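Local structure of fumarylacetoacetate hydrolase (Burkholderia xenovorans, 5TI1) at residues Thr152-Ser156 with Gln356-His360; Tyr155-Ala161 with Ala174-Trp179; Trp179-Pro183 with Met349-Met353; Ile233-Leu239 with Cys365-Asp371. The protein probably hydrolyses fumarylacetoacetate to fumarate and acetoacetate, the last step of phenylalanine and tyrosine breakdown, in a metal-dependent active site. One frame throughout, in Å; residues are numbered along the deposited sequence.

Contact 1: residues Thr152-Ser156 with Gln356-His360; sequences TDFYS and QLAHH. With MG (magnesium ion), chain K.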
loop_
_atom_site.group_PDB
_atom_site.type_symbol
_atom_site.label_atom_id
_atom_site.label_comp_id
_atom_site.label_asym_id
_atom_site.label_seq_id
_atom_site.Cartn_x
_atom_site.Cartn_y
_atom_site.Cartn_z
ATOM N N THR B 152 4.432 -4.162 3.330
ATOM C CA THR B 152 3.783 -5.158 4.165
ATOM C C THR B 152 4.606 -5.328 5.434
ATOM O O THR B 152 5.838 -5.317 5.377
ATOM C CB THR B 152 3.694 -6.505 3.431
ATOM O OG1 THR B 152 2.911 -6.362 2.238
ATOM C CG2 THR B 152 3.093 -7.572 4.333
ATOM N N ASP B 153 3.941 -5.507 6.573
ATOM C CA ASP B 153 4.666 -5.684 7.827
ATOM C C ASP B 153 4.191 -6.947 8.529
ATOM O O ASP B 153 2.985 -7.172 8.667
ATOM C CB ASP B 153 4.506 -4.476 8.747
ATOM C CG ASP B 153 5.511 -4.480 9.884
ATOM O OD1 ASP B 153 6.635 -5.019 9.701
ATOM O OD2 ASP B 153 5.162 -3.959 10.960
ATOM N N PHE B 154 5.143 -7.770 8.959
ATOM C CA PHE B 154 4.821 -9.007 9.632
ATOM C C PHE B 154 4.995 -8.828 11.139
ATOM O O PHE B 154 5.033 -7.699 11.648
ATOM C CB PHE B 154 5.675 -10.136 9.043
ATOM C CG PHE B 154 5.291 -10.486 7.634
ATOM C CD1 PHE B 154 4.272 -11.404 7.387
ATOM C CD2 PHE B 154 5.908 -9.861 6.557
ATOM C CE1 PHE B 154 3.889 -11.711 6.086
ATOM C CE2 PHE B 154 5.527 -10.160 5.249
ATOM C CZ PHE B 154 4.515 -11.088 5.017
ATOM N N TYR B 155 5.118 -9.942 11.854
ATOM C CA TYR B 155 4.992 -9.973 13.304
ATOM C C TYR B 155 5.685 -11.228 13.805
ATOM O O TYR B 155 5.153 -11.940 14.657
ATOM C CB TYR B 155 3.509 -9.972 13.682
ATOM C CG TYR B 155 3.189 -9.627 15.115
ATOM C CD1 TYR B 155 3.253 -8.312 15.568
ATOM C CD2 TYR B 155 2.762 -10.601 16.000
ATOM C CE1 TYR B 155 2.931 -7.993 16.867
ATOM C CE2 TYR B 155 2.449 -10.295 17.308
ATOM C CZ TYR B 155 2.532 -8.989 17.737
ATOM O OH TYR B 155 2.217 -8.679 19.037
ATOM N N SER B 156 6.862 -11.523 13.257
ATOM C CA SER B 156 7.358 -12.894 13.229
ATOM C C SER B 156 8.393 -13.181 14.310
ATOM O O SER B 156 9.167 -14.135 14.169
ATOM C CB SER B 156 7.931 -13.223 11.849
ATOM O OG SER B 156 6.931 -13.196 10.837
ATOM N N GLN B 356 7.559 -15.889 5.018
ATOM C CA GLN B 356 6.710 -14.707 4.980
ATOM C C GLN B 356 6.212 -14.440 3.566
ATOM O O GLN B 356 5.025 -14.182 3.355
ATOM C CB GLN B 356 7.473 -13.501 5.531
ATOM C CG GLN B 356 7.723 -13.571 7.034
ATOM C CD GLN B 356 8.727 -12.532 7.510
ATOM O OE1 GLN B 356 9.592 -12.098 6.750
ATOM N NE2 GLN B 356 8.614 -12.131 8.772
ATOM N N LEU B 357 7.113 -14.493 2.583
ATOM C CA LEU B 357 6.710 -14.261 1.199
ATOM C C LEU B 357 5.784 -15.368 0.704
ATOM O O LEU B 357 4.795 -15.100 0.006
ATOM C CB LEU B 357 7.945 -14.161 0.310
ATOM C CG LEU B 357 7.702 -13.763 -1.142
ATOM C CD1 LEU B 357 7.021 -12.381 -1.213
ATOM C CD2 LEU B 357 9.025 -13.800 -1.908
ATOM N N ALA B 358 6.087 -16.613 1.068
ATOM C CA ALA B 358 5.231 -17.734 0.695
ATOM C C ALA B 358 3.819 -17.530 1.221
ATOM O O ALA B 358 2.836 -17.665 0.479
ATOM C CB ALA B 358 5.828 -19.038 1.223
ATOM N N HIS B 359 3.700 -17.156 2.494
ATOM C CA HIS B 359 2.378 -16.882 3.040
ATOM C C HIS B 359 1.751 -15.650 2.394
ATOM O O HIS B 359 0.554 -15.655 2.084
ATOM C CB HIS B 359 2.457 -16.719 4.551
ATOM C CG HIS B 359 1.129 -16.481 5.189
ATOM N ND1 HIS B 359 0.190 -17.478 5.342
ATOM C CD2 HIS B 359 0.563 -15.351 5.676
ATOM C CE1 HIS B 359 -0.887 -16.977 5.919
ATOM N NE2 HIS B 359 -0.688 -15.689 6.130
ATOM N N HIS B 360 2.546 -14.593 2.171
ATOM C CA HIS B 360 2.026 -13.376 1.542
ATOM C C HIS B 360 1.297 -13.680 0.234
ATOM O O HIS B 360 0.270 -13.063 -0.072
ATOM C CB HIS B 360 3.166 -12.387 1.282
ATOM C CG HIS B 360 2.719 -10.961 1.151
ATOM N ND1 HIS B 360 1.492 -10.604 0.630
ATOM C CD2 HIS B 360 3.336 -9.801 1.487
ATOM C CE1 HIS B 360 1.376 -9.287 0.646
ATOM N NE2 HIS B 360 2.481 -8.775 1.158
HETATM MG MG MG K . 5.876 -3.366 13.019
#
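Strand 152-154 faces helix 356-360 across an axis separation of 10.8 Å, with 120° between their N-to-C directions, so side chains must span the gap. Alternation along the strand sorts them: the CA-to-CB bonds of Thr152 and Phe154 point toward the helix, whereas Asp153, between them, lies out of its reach. Thr152, in the m rotamer, places OG1 2.7 Å from His360 NE2, near the plane of the imidazole; this is a hydrogen bond in which either atom could be the donor. His360 is t. Phe154, also m, turns one ring face to Gln356, whose CB stands 3.8 Å from the ring centroid and 10° off the normal, a CH-pi contact. From there the Gln356 side chain, with chi1 m and chi2 t, runs past Phe154 until NE2 donates to Ser156 OG at 2.9 Å and 163°. The Phe154 and His360 rings meet obliquely, with centroids 6.0 Å apart.

On the strand's other side, Asp153 (chi1 t) binds magnesium through OD2 at 2.3 Å; Glu226, Glu228 and Asp260 complete the protein ligands. Tyr155, a predicted substrate-binding residue, also sends its side-chain end away from the helix. The chemistry is thus divided: two side-chain hydrogen bonds and an aromatic face join the strand and the residues just after it to the helix, while the Asp153 carboxylate binds the metal.

Contact 2: residues Tyr155-Ala161 with Ala174-Trp179; sequences YSSKEHA and ALLPNW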
loop_
_atom_site.group_PDB
_atom_site.type_symbol
_atom_site.label_atom_id
_atom_site.label_comp_id
_atom_site.label_asym_id
_atom_site.label_seq_id
_atom_site.Cartn_x
_atom_site.Cartn_y
_atom_site.Cartn_z
ATOM N N TYR B 155 5.118 -9.942 11.854
ATOM C CA TYR B 155 4.992 -9.973 13.304
ATOM C C TYR B 155 5.685 -11.228 13.805
ATOM O O TYR B 155 5.153 -11.940 14.657
ATOM C CB TYR B 155 3.509 -9.972 13.682
ATOM C CG TYR B 155 3.189 -9.627 15.115
ATOM C CD1 TYR B 155 3.253 -8.312 15.568
ATOM C CD2 TYR B 155 2.762 -10.601 16.000
ATOM C CE1 TYR B 155 2.931 -7.993 16.867
ATOM C CE2 TYR B 155 2.449 -10.295 17.308
ATOM C CZ TYR B 155 2.532 -8.989 17.737
ATOM O OH TYR B 155 2.217 -8.679 19.037
ATOM N N SER B 156 6.862 -11.523 13.257
ATOM C CA SER B 156 7.358 -12.894 13.229
ATOM C C SER B 156 8.393 -13.181 14.310
ATOM O O SER B 156 9.167 -14.135 14.169
ATOM C CB SER B 156 7.931 -13.223 11.849
ATOM O OG SER B 156 6.931 -13.196 10.837
ATOM N N SER B 157 8.424 -12.388 15.381
ATOM C CA SER B 157 9.292 -12.660 16.525
ATOM C C SER B 157 8.480 -13.329 17.628
ATOM O O SER B 157 7.537 -12.729 18.161
ATOM C CB SER B 157 9.939 -11.380 17.050
ATOM O OG SER B 157 10.613 -11.604 18.283
ATOM N N LYS B 158 8.853 -14.567 17.974
ATOM C CA LYS B 158 8.156 -15.263 19.053
ATOM C C LYS B 158 8.330 -14.536 20.380
ATOM O O LYS B 158 7.377 -14.417 21.158
ATOM C CB LYS B 158 8.642 -16.710 19.166
ATOM C CG LYS B 158 7.781 -17.549 20.088
ATOM C CD LYS B 158 8.150 -19.031 20.022
ATOM C CE LYS B 158 7.210 -19.873 20.873
ATOM N NZ LYS B 158 7.456 -21.343 20.719
ATOM N N GLU B 159 9.539 -14.038 20.653
ATOM C CA GLU B 159 9.788 -13.327 21.907
ATOM C C GLU B 159 8.970 -12.044 21.988
ATOM O O GLU B 159 8.466 -11.677 23.059
ATOM C CB GLU B 159 11.283 -13.015 22.045
ATOM C CG GLU B 159 12.208 -14.241 22.125
ATOM C CD GLU B 159 12.569 -14.815 20.757
ATOM O OE1 GLU B 159 11.889 -14.480 19.758
ATOM O OE2 GLU B 159 13.537 -15.601 20.677
ATOM N N HIS B 160 8.839 -11.342 20.866
ATOM C CA HIS B 160 8.031 -10.128 20.841
ATOM C C HIS B 160 6.555 -10.448 21.049
ATOM O O HIS B 160 5.884 -9.826 21.882
ATOM C CB HIS B 160 8.239 -9.396 19.520
ATOM C CG HIS B 160 7.394 -8.170 19.381
ATOM N ND1 HIS B 160 7.689 -6.989 20.028
ATOM C CD2 HIS B 160 6.250 -7.946 18.691
ATOM C CE1 HIS B 160 6.771 -6.086 19.733
ATOM N NE2 HIS B 160 5.884 -6.641 18.928
ATOM N N ALA B 161 6.028 -11.414 20.287
ATOM C CA ALA B 161 4.638 -11.818 20.460
ATOM C C ALA B 161 4.388 -12.337 21.864
ATOM O O ALA B 161 3.296 -12.146 22.412
ATOM C CB ALA B 161 4.267 -12.884 19.428
ATOM N N ALA B 174 0.071 -16.133 26.187
ATOM C CA ALA B 174 0.706 -15.027 25.470
ATOM C C ALA B 174 0.503 -15.133 23.960
ATOM O O ALA B 174 0.284 -14.120 23.288
ATOM C CB ALA B 174 2.195 -14.969 25.802
ATOM N N LEU B 175 0.580 -16.340 23.408
ATOM C CA LEU B 175 0.551 -16.546 21.970
ATOM C C LEU B 175 -0.842 -16.971 21.535
ATOM O O LEU B 175 -1.413 -17.910 22.097
ATOM C CB LEU B 175 1.572 -17.602 21.545
ATOM C CG LEU B 175 3.051 -17.234 21.651
ATOM C CD1 LEU B 175 3.916 -18.367 21.123
ATOM C CD2 LEU B 175 3.318 -15.953 20.892
ATOM N N LEU B 176 -1.387 -16.273 20.542
ATOM C CA LEU B 176 -2.660 -16.682 19.981
ATOM C C LEU B 176 -2.451 -17.883 19.061
ATOM O O LEU B 176 -1.394 -18.021 18.437
ATOM C CB LEU B 176 -3.302 -15.528 19.223
ATOM C CG LEU B 176 -3.768 -14.408 20.160
ATOM C CD1 LEU B 176 -4.141 -13.142 19.394
ATOM C CD2 LEU B 176 -4.940 -14.902 21.002
ATOM N N PRO B 177 -3.432 -18.779 18.978
ATOM C CA PRO B 177 -3.194 -20.039 18.257
ATOM C C PRO B 177 -2.785 -19.848 16.802
ATOM O O PRO B 177 -1.942 -20.603 16.308
ATOM C CB PRO B 177 -4.537 -20.773 18.398
ATOM C CG PRO B 177 -5.533 -19.700 18.661
ATOM C CD PRO B 177 -4.813 -18.678 19.477
ATOM N N ASN B 178 -3.318 -18.849 16.100
ATOM C CA ASN B 178 -2.924 -18.701 14.701
ATOM C C ASN B 178 -1.465 -18.266 14.540
ATOM O O ASN B 178 -0.910 -18.421 13.447
ATOM C CB ASN B 178 -3.859 -17.721 13.978
ATOM C CG ASN B 178 -3.836 -16.326 14.585
ATOM O OD1 ASN B 178 -3.363 -16.130 15.702
ATOM N ND2 ASN B 178 -4.369 -15.354 13.854
ATOM N N TRP B 179 -0.832 -17.736 15.598
ATOM C CA TRP B 179 0.505 -17.159 15.450
ATOM C C TRP B 179 1.544 -18.219 15.081
ATOM O O TRP B 179 2.460 -17.954 14.292
ATOM C CB TRP B 179 0.924 -16.427 16.736
ATOM C CG TRP B 179 2.183 -15.632 16.535
ATOM C CD1 TRP B 179 2.278 -14.309 16.209
ATOM C CD2 TRP B 179 3.523 -16.129 16.591
ATOM N NE1 TRP B 179 3.598 -13.946 16.077
ATOM C CE2 TRP B 179 4.383 -15.046 16.307
ATOM C CE3 TRP B 179 4.084 -17.382 16.878
ATOM C CZ2 TRP B 179 5.772 -15.180 16.296
ATOM C CZ3 TRP B 179 5.461 -17.512 16.859
ATOM C CH2 TRP B 179 6.289 -16.420 16.565
#
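Ala174 opens the second segment with a loose approach, its O 3.7 Å from Ala161 O; Ala174 O also accepts from NH2 of Arg169, a predicted substrate-binding residue. Leu175 comes closer: CD2 packs on Ala161 CB at 3.5 Å, and CD1 lies 3.6 Å from Lys158 CE, so the aliphatic part of the lysine shares the contact. Leu176, Pro177 and Asn178 then swing out of reach and pack on the second subunit, where Asn178 ND2 donates to Trp269 O and Val272 O. Leu176 O accepts from Trp179 N at 2.9 Å, a turn that brings the chain back.

Trp179 fills the space beside the start of helix 158-168. Ala161 CB sits over the face of its five-membered ring, 3.9 Å from the centroid and 25° off the normal, a CH-pi contact; Lys158 CA is 3.3 Å from Trp179 CH2. Trp179 NE1 donates to Tyr155 O (2.9 Å, 146°), while the Tyr155 ring meets the indole rim to rim. Ser157, the N-cap, accepts from His160 N through OG at 3.1 Å.

A single indole therefore both satisfies the Tyr155 carbonyl and packs against the first helical turn, which carries His160, the predicted proton acceptor, next to a predicted substrate-binding tyrosine.

Contact 3: residues Trp179-Pro183 with Met349-Met353; sequences WSEMP and MYWTM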
loop_
_atom_site.group_PDB
_atom_site.type_symbol
_atom_site.label_atom_id
_atom_site.label_comp_id
_atom_site.label_asym_id
_atom_site.label_seq_id
_atom_site.Cartn_x
_atom_site.Cartn_y
_atom_site.Cartn_z
ATOM N N TRP B 179 -0.832 -17.736 15.598
ATOM C CA TRP B 179 0.505 -17.159 15.450
ATOM C C TRP B 179 1.544 -18.219 15.081
ATOM O O TRP B 179 2.460 -17.954 14.292
ATOM C CB TRP B 179 0.924 -16.427 16.736
ATOM C CG TRP B 179 2.183 -15.632 16.535
ATOM C CD1 TRP B 179 2.278 -14.309 16.209
ATOM C CD2 TRP B 179 3.523 -16.129 16.591
ATOM N NE1 TRP B 179 3.598 -13.946 16.077
ATOM C CE2 TRP B 179 4.383 -15.046 16.307
ATOM C CE3 TRP B 179 4.084 -17.382 16.878
ATOM C CZ2 TRP B 179 5.772 -15.180 16.296
ATOM C CZ3 TRP B 179 5.461 -17.512 16.859
ATOM C CH2 TRP B 179 6.289 -16.420 16.565
ATOM N N SER B 180 1.434 -19.413 15.648
ATOM C CA SER B 180 2.385 -20.478 15.360
ATOM C C SER B 180 1.992 -21.302 14.137
ATOM O O SER B 180 2.704 -22.251 13.793
ATOM C CB SER B 180 2.543 -21.382 16.586
ATOM O OG SER B 180 3.064 -20.645 17.691
ATOM N N GLU B 181 0.887 -20.953 13.473
ATOM C CA GLU B 181 0.460 -21.612 12.245
ATOM C C GLU B 181 0.724 -20.778 10.999
ATOM O O GLU B 181 0.675 -21.320 9.892
ATOM C CB GLU B 181 -1.033 -21.960 12.314
ATOM C CG GLU B 181 -1.397 -22.915 13.449
ATOM C CD GLU B 181 -1.225 -24.386 13.070
ATOM O OE1 GLU B 181 -0.974 -24.666 11.880
ATOM O OE2 GLU B 181 -1.351 -25.252 13.958
ATOM N N MET B 182 1.002 -19.481 11.143
ATOM C CA MET B 182 1.223 -18.646 9.973
ATOM C C MET B 182 2.039 -17.430 10.374
ATOM O O MET B 182 1.954 -16.974 11.522
ATOM C CB MET B 182 -0.109 -18.204 9.352
ATOM C CG MET B 182 -0.897 -17.272 10.238
ATOM S SD MET B 182 -2.330 -16.558 9.431
ATOM C CE MET B 182 -3.311 -18.033 9.183
ATOM N N PRO B 183 2.831 -16.888 9.468
ATOM C CA PRO B 183 3.457 -15.595 9.740
ATOM C C PRO B 183 2.451 -14.473 9.536
ATOM O O PRO B 183 2.343 -13.933 8.431
ATOM C CB PRO B 183 4.604 -15.537 8.725
ATOM C CG PRO B 183 4.169 -16.459 7.612
ATOM C CD PRO B 183 3.347 -17.533 8.247
ATOM N N MET B 349 14.283 -14.671 14.638
ATOM C CA MET B 349 12.914 -14.671 14.129
ATOM C C MET B 349 12.394 -16.093 13.899
ATOM O O MET B 349 13.105 -16.967 13.391
ATOM C CB MET B 349 12.842 -13.856 12.843
ATOM C CG MET B 349 13.183 -12.381 13.043
ATOM S SD MET B 349 12.216 -11.552 14.341
ATOM C CE MET B 349 10.997 -10.692 13.334
ATOM N N TYR B 350 11.140 -16.314 14.300
ATOM C CA TYR B 350 10.501 -17.623 14.186
ATOM C C TYR B 350 10.101 -17.941 12.746
ATOM O O TYR B 350 10.135 -19.104 12.331
ATOM C CB TYR B 350 9.276 -17.656 15.100
ATOM C CG TYR B 350 8.664 -19.017 15.346
ATOM C CD1 TYR B 350 7.653 -19.504 14.528
ATOM C CD2 TYR B 350 9.071 -19.796 16.418
ATOM C CE1 TYR B 350 7.074 -20.750 14.763
ATOM C CE2 TYR B 350 8.502 -21.037 16.663
ATOM C CZ TYR B 350 7.504 -21.510 15.833
ATOM O OH TYR B 350 6.938 -22.744 16.074
ATOM N N TRP B 351 9.691 -16.936 11.976
ATOM C CA TRP B 351 9.315 -17.124 10.575
ATOM C C TRP B 351 10.359 -16.453 9.694
ATOM O O TRP B 351 10.718 -15.295 9.924
ATOM C CB TRP B 351 7.924 -16.545 10.282
ATOM C CG TRP B 351 6.784 -17.210 11.014
ATOM C CD1 TRP B 351 6.131 -16.739 12.118
ATOM C CD2 TRP B 351 6.151 -18.459 10.680
ATOM N NE1 TRP B 351 5.135 -17.614 12.491
ATOM C CE2 TRP B 351 5.130 -18.679 11.629
ATOM C CE3 TRP B 351 6.351 -19.412 9.672
ATOM C CZ2 TRP B 351 4.312 -19.816 11.603
ATOM C CZ3 TRP B 351 5.535 -20.544 9.649
ATOM C CH2 TRP B 351 4.528 -20.731 10.605
ATOM N N THR B 352 10.844 -17.169 8.687
ATOM C CA THR B 352 11.853 -16.603 7.804
ATOM C C THR B 352 11.216 -15.714 6.739
ATOM O O THR B 352 9.999 -15.696 6.548
ATOM C CB THR B 352 12.645 -17.708 7.120
ATOM O OG1 THR B 352 11.766 -18.423 6.242
ATOM C CG2 THR B 352 13.222 -18.647 8.163
ATOM N N MET B 353 12.082 -14.988 6.023
ATOM C CA MET B 353 11.642 -14.215 4.866
ATOM C C MET B 353 10.981 -15.102 3.821
ATOM O O MET B 353 9.957 -14.731 3.239
ATOM C CB MET B 353 12.832 -13.477 4.258
ATOM C CG MET B 353 13.398 -12.372 5.131
ATOM S SD MET B 353 14.859 -11.614 4.381
ATOM C CE MET B 353 16.076 -12.910 4.631
HETATM O O HOH W 1 5.465 -21.669 18.442
#
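The indole of Trp351 is the main bump here, pushed into a hollow formed by the bend of 179-183. Pro183 lines one wall: its CD lies 3.7 Å from the centroid of the Trp351 six-membered ring, 8° off the normal, a CH-pi contact, and its CB is 3.6 Å from Trp351 CG. The backbone curls round the far end of the indole, bringing Met182 N to 3.4 Å and Ser180 O to 3.6 Å from Trp351 CZ2. At the rim, Trp351 NE1 donates to Trp179 O (3.2 Å, 149°).

Trp179, Tyr350 and Trp351 form an aromatic cluster between two loops of the FAA hydrolase C-terminal region, one leading to strand 185-188 and the other to helix 353-362. In it Trp351 turns its edge to the face of Trp179, the centroids of the Trp351 five-membered and Trp179 six-membered rings 5.3 Å apart and their planes at 61°. The Tyr350 ring meets the Trp179 six-membered ring obliquely, with centroids 5.2 Å apart, and Tyr350 CB touches Trp179 CH2 at 3.5 Å.

Beyond the rings, a water is hydrogen-bonded to Ser180 OG at 2.7 Å and weakly to Tyr350 OH at 3.0 Å, which also pairs with Asp307 N. Glu181 and Met182 direct their CA-to-CB bonds away from 349-353, and Glu181 forms a salt bridge with Arg214 of the second subunit.

Contact 4: residues Ile233-Leu239 with Cys365-Asp371; sequences IGAGNAL and CNTRVGD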
loop_
_atom_site.group_PDB
_atom_site.type_symbol
_atom_site.label_atom_id
_atom_site.label_comp_id
_atom_site.label_asym_id
_atom_site.label_seq_id
_atom_site.Cartn_x
_atom_site.Cartn_y
_atom_site.Cartn_z
ATOM N N ILE B 233 11.677 -6.643 -2.652
ATOM C CA ILE B 233 11.376 -7.607 -3.706
ATOM C C ILE B 233 12.198 -7.280 -4.942
ATOM O O ILE B 233 12.201 -6.139 -5.420
ATOM C CB ILE B 233 9.870 -7.609 -4.034
ATOM C CG1 ILE B 233 9.068 -8.175 -2.865
ATOM C CG2 ILE B 233 9.589 -8.470 -5.279
ATOM C CD1 ILE B 233 9.470 -9.614 -2.492
ATOM N N GLY B 234 12.884 -8.290 -5.481
ATOM C CA GLY B 234 13.659 -8.119 -6.693
ATOM C C GLY B 234 12.988 -8.704 -7.921
ATOM O O GLY B 234 13.277 -8.304 -9.054
ATOM N N ALA B 235 12.098 -9.666 -7.708
ATOM C CA ALA B 235 11.309 -10.254 -8.781
ATOM C C ALA B 235 9.903 -10.476 -8.246
ATOM O O ALA B 235 9.729 -11.042 -7.161
ATOM C CB ALA B 235 11.928 -11.576 -9.278
ATOM N N GLY B 236 8.905 -10.021 -8.996
ATOM C CA GLY B 236 7.541 -10.077 -8.530
ATOM C C GLY B 236 6.919 -11.427 -8.824
ATOM O O GLY B 236 7.587 -12.387 -9.211
ATOM N N ASN B 237 5.607 -11.498 -8.607
ATOM C CA ASN B 237 4.834 -12.661 -9.016
ATOM C C ASN B 237 3.483 -12.180 -9.533
ATOM O O ASN B 237 2.981 -11.131 -9.114
ATOM C CB ASN B 237 4.671 -13.672 -7.868
ATOM C CG ASN B 237 3.786 -13.151 -6.743
ATOM O OD1 ASN B 237 4.143 -12.213 -6.038
ATOM N ND2 ASN B 237 2.622 -13.769 -6.568
ATOM N N ALA B 238 2.916 -12.939 -10.473
ATOM C CA ALA B 238 1.658 -12.539 -11.101
ATOM C C ALA B 238 0.487 -12.750 -10.150
ATOM O O ALA B 238 0.522 -13.601 -9.260
ATOM C CB ALA B 238 1.427 -13.323 -12.400
ATOM N N LEU B 239 -0.559 -11.953 -10.332
ATOM C CA LEU B 239 -1.736 -12.083 -9.484
ATOM C C LEU B 239 -2.367 -13.457 -9.679
ATOM O O LEU B 239 -2.567 -13.906 -10.812
ATOM C CB LEU B 239 -2.735 -10.973 -9.815
ATOM C CG LEU B 239 -3.943 -10.790 -8.910
ATOM C CD1 LEU B 239 -3.526 -10.467 -7.496
ATOM C CD2 LEU B 239 -4.813 -9.683 -9.479
ATOM N N CYS B 365 -2.073 -13.137 -3.838
ATOM C CA CYS B 365 -1.628 -11.751 -3.886
ATOM C C CYS B 365 -0.356 -11.646 -4.713
ATOM O O CYS B 365 0.514 -12.521 -4.654
ATOM C CB CYS B 365 -1.397 -11.207 -2.468
ATOM S SG CYS B 365 -0.983 -9.439 -2.402
ATOM N N ASN B 366 -0.272 -10.591 -5.520
ATOM C CA ASN B 366 0.892 -10.363 -6.359
ATOM C C ASN B 366 1.881 -9.461 -5.635
ATOM O O ASN B 366 1.532 -8.741 -4.695
ATOM C CB ASN B 366 0.487 -9.755 -7.703
ATOM C CG ASN B 366 -0.274 -8.452 -7.559
ATOM O OD1 ASN B 366 -0.948 -8.205 -6.549
ATOM N ND2 ASN B 366 -0.186 -7.614 -8.590
ATOM N N THR B 367 3.142 -9.548 -6.044
ATOM C CA THR B 367 4.164 -8.640 -5.534
ATOM C C THR B 367 4.886 -8.010 -6.713
ATOM O O THR B 367 4.819 -8.499 -7.845
ATOM C CB THR B 367 5.185 -9.332 -4.622
ATOM O OG1 THR B 367 5.967 -10.247 -5.397
ATOM C CG2 THR B 367 4.494 -10.099 -3.491
ATOM N N ARG B 368 5.584 -6.915 -6.424
ATOM C CA ARG B 368 6.215 -6.078 -7.428
ATOM C C ARG B 368 7.610 -5.693 -6.962
ATOM O O ARG B 368 7.871 -5.574 -5.761
ATOM C CB ARG B 368 5.383 -4.809 -7.688
ATOM C CG ARG B 368 4.025 -5.100 -8.314
ATOM C CD ARG B 368 3.228 -3.838 -8.597
ATOM N NE ARG B 368 2.678 -3.296 -7.360
ATOM C CZ ARG B 368 1.887 -2.224 -7.284
ATOM N NH1 ARG B 368 1.551 -1.557 -8.382
ATOM N NH2 ARG B 368 1.444 -1.812 -6.099
ATOM N N VAL B 369 8.493 -5.471 -7.938
ATOM C CA VAL B 369 9.845 -4.995 -7.672
ATOM C C VAL B 369 9.780 -3.736 -6.825
ATOM O O VAL B 369 9.015 -2.814 -7.124
ATOM C CB VAL B 369 10.573 -4.739 -9.006
ATOM C CG1 VAL B 369 11.858 -3.966 -8.786
ATOM C CG2 VAL B 369 10.851 -6.069 -9.735
ATOM N N GLY B 370 10.584 -3.690 -5.754
ATOM C CA GLY B 370 10.597 -2.548 -4.857
ATOM C C GLY B 370 9.673 -2.655 -3.661
ATOM O O GLY B 370 9.752 -1.802 -2.764
ATOM N N ASP B 371 8.772 -3.645 -3.635
ATOM C CA ASP B 371 7.963 -3.895 -2.447
ATOM C C ASP B 371 8.865 -4.078 -1.220
ATOM O O ASP B 371 9.976 -4.609 -1.306
ATOM C CB ASP B 371 7.100 -5.146 -2.624
ATOM C CG ASP B 371 5.829 -4.901 -3.437
ATOM O OD1 ASP B 371 5.451 -3.740 -3.712
ATOM O OD2 ASP B 371 5.187 -5.906 -3.806
#
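Two groups of hydrogen bonds tie these irregular segments together. At one end, Ile233 uses both backbone polar atoms: N donates to Asp371 O (3.0 Å, 160°) and O accepts from Gly370 N (3.0 Å, 170°), with Val369 CA adding a CA-H...O contact to Ile233 O at 3.5 Å. The partners lie on a type II beta turn from Arg368 to Asp371, closed by Asp371 N to Arg368 O at 3.0 Å. Asp371 OD2 accepts from Arg368 N at 2.8 Å and also forms a salt bridge with Arg189 of the second subunit.

Further along, Asn237 and Thr367 make a single antiparallel bridge as a hydrogen-bonded pair. Asn237 N donates to Thr367 O at 3.2 Å, while the return bond from Thr367 N to Asn237 O is weak at 3.5 Å. The Asn237 side chain supplements it: OD1 accepts from Thr367 OG1 at 2.8 Å and, weakly, from Thr367 N at 2.8 Å, while ND2 donates to Cys365 O (3.1 Å, 166°) and to Glu241 O. Gly236 CA passes 3.2 Å from Thr367 O, where a CB would clash.

The Ile233 bonds join the end of strand 223-233 to the turn leading into strand 372-374, its antiparallel neighbour in the mixed sheet; those of Asn237 extend the pairing into the flanking loops. Helix 353-362 lies against both, with Leu357 on Ile233 and Thr361 on Asn237 and Thr367.

Overall arrangement
Contacts 1, 2 and 3 form a continuous group: contact 1 shares Tyr155 and Ser156 with contact 2, and contact 2 shares Trp179 with contact 3. Contact 3 has its centre 8 Å from those of contacts 1 and 2 and is joined to the shared 155-156 region by a probable hydrogen bond between Ser156 O and Tyr350 N, 2.9 Å. Contact 1 holds a magnesium ligand; in contact 2 the Tyr155 side chain is about 6 Å from the ion, and in contact 3 that of Trp179 about 11 Å. Contact 4 is centred 13 Å from contact 1, whose Leu357 and His360 pack on its Ile233, Thr367 and Cys365, but stays about 14 Å from contact 2 between nearest atoms. All four reach the second subunit.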